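Local coordinates for protein alkane monooxygenase (Geobacillus thermodenitrificans, PDB 3B9O) that belongs to the luciferase-like monooxygenases, a TIM-barrel family, and binds flavin mononucleotide, at residues S194-I199 with P209-C214. Sequence-based numbering, arbitrary orientation.
Sequences SKVHEI and PGPHLC
Pro209 meets Ile199 and Glu198 at the base of a beta-hairpin (strands 201-202 and 207-208) that projects from the surface of a TIM-barrel fold. Its carbonyl O accepts a weak, bent hydrogen bond from Ile199 N, 2.7 Å long with 130° at the hydrogen, and the same O lies 3.1 Å from Glu198 CB. This O also accepts the backbone N-H of Asn200, so two bonds grip one oxygen. Gly210 follows at positive phi; its bare CA packs 3.9 Å from Ile199 CG1, a branch set between the backbone N and carbonyl carbon of its own residue (chi1 62°). A cis peptide bond then leads into Pro211, the residue of 209-214 with the most surface covered by 194-199. The Pro211 ring spans three residues: CD touches Glu198 CG, while CB faces both His197 O and, at 3.9 Å, Val196 CG1, which stands anti to its own backbone N (chi1 173°). Ser175 binds the two segments together from outside, its OG hydrogen-bonded to His197 O and to His212 N. His212 turns its ring away toward helices 112-125 and 154-174, where NE2 is hydrogen-bonded to Ser120 OG.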
# COMPACT_ATOMS: atom_id res chain seq x y z
N SER A 194 31.02 -20.93 -1.04
CA SER A 194 31.51 -20.18 -2.19
C SER A 194 30.36 -19.45 -2.92
O SER A 194 30.60 -18.60 -3.77
CB SER A 194 32.31 -21.08 -3.15
OG SER A 194 31.51 -22.01 -3.88
N LYS A 195 29.11 -19.74 -2.51
CA LYS A 195 27.95 -19.18 -3.17
C LYS A 195 27.21 -18.21 -2.24
O LYS A 195 26.13 -17.76 -2.55
CB LYS A 195 27.03 -20.30 -3.67
CG LYS A 195 27.69 -21.27 -4.64
CD LYS A 195 26.63 -22.11 -5.42
CE LYS A 195 27.31 -22.97 -6.54
NZ LYS A 195 26.30 -23.46 -7.54
N VAL A 196 27.86 -17.84 -1.14
CA VAL A 196 27.37 -16.81 -0.25
C VAL A 196 28.40 -15.66 -0.24
O VAL A 196 29.58 -15.88 0.08
CB VAL A 196 27.13 -17.36 1.17
CG1 VAL A 196 26.78 -16.23 2.14
CG2 VAL A 196 26.00 -18.42 1.15
N HIS A 197 27.93 -14.44 -0.55
CA HIS A 197 28.81 -13.30 -0.88
C HIS A 197 28.55 -12.05 -0.08
O HIS A 197 27.39 -11.67 0.13
CB HIS A 197 28.70 -12.95 -2.39
CG HIS A 197 28.87 -14.12 -3.30
ND1 HIS A 197 30.08 -14.75 -3.46
CD2 HIS A 197 27.98 -14.80 -4.06
CE1 HIS A 197 29.93 -15.77 -4.28
NE2 HIS A 197 28.67 -15.82 -4.67
N GLU A 198 29.62 -11.37 0.35
CA GLU A 198 29.51 -10.00 0.85
C GLU A 198 28.95 -9.15 -0.30
O GLU A 198 29.13 -9.48 -1.48
CB GLU A 198 30.87 -9.44 1.30
CG GLU A 198 31.30 -9.90 2.66
CD GLU A 198 32.73 -9.50 3.05
OE1 GLU A 198 33.46 -8.85 2.25
OE2 GLU A 198 33.10 -9.84 4.20
N ILE A 199 28.22 -8.10 0.05
CA ILE A 199 27.71 -7.17 -0.98
C ILE A 199 28.60 -5.93 -1.11
O ILE A 199 28.56 -5.25 -2.14
CB ILE A 199 26.22 -6.73 -0.74
CG1 ILE A 199 26.08 -5.97 0.59
CG2 ILE A 199 25.29 -7.95 -0.89
CD1 ILE A 199 24.77 -5.15 0.77
N PRO A 209 28.72 -4.16 4.37
CA PRO A 209 29.55 -5.22 3.76
C PRO A 209 28.78 -6.50 3.40
O PRO A 209 29.15 -7.17 2.45
CB PRO A 209 30.65 -5.49 4.80
CG PRO A 209 30.25 -4.74 6.05
CD PRO A 209 29.18 -3.73 5.70
N GLY A 210 27.68 -6.81 4.10
CA GLY A 210 26.95 -8.06 3.77
C GLY A 210 27.72 -9.14 4.48
O GLY A 210 28.59 -8.82 5.34
N PRO A 211 27.43 -10.42 4.20
CA PRO A 211 26.38 -10.96 3.32
C PRO A 211 25.00 -10.81 3.98
O PRO A 211 24.89 -10.38 5.16
CB PRO A 211 26.75 -12.44 3.20
CG PRO A 211 27.46 -12.73 4.49
CD PRO A 211 28.20 -11.49 4.86
N HIS A 212 23.96 -11.15 3.23
CA HIS A 212 22.62 -11.20 3.79
C HIS A 212 22.55 -12.39 4.78
O HIS A 212 23.31 -13.38 4.67
CB HIS A 212 21.63 -11.38 2.63
CG HIS A 212 20.19 -11.27 3.01
ND1 HIS A 212 19.74 -10.39 3.98
CD2 HIS A 212 19.09 -11.87 2.49
CE1 HIS A 212 18.41 -10.47 4.05
NE2 HIS A 212 18.00 -11.36 3.17
N LEU A 213 21.67 -12.27 5.76
CA LEU A 213 21.51 -13.32 6.78
C LEU A 213 20.61 -14.48 6.30
O LEU A 213 20.63 -15.54 6.89
CB LEU A 213 20.93 -12.69 8.06
CG LEU A 213 21.90 -11.77 8.88
CD1 LEU A 213 21.19 -11.00 10.01
CD2 LEU A 213 23.16 -12.52 9.42
N CYS A 214 19.83 -14.26 5.24
CA CYS A 214 18.80 -15.21 4.81
C CYS A 214 19.12 -15.88 3.47
O CYS A 214 19.77 -15.32 2.57
CB CYS A 214 17.42 -14.50 4.72
SG CYS A 214 17.06 -13.40 6.07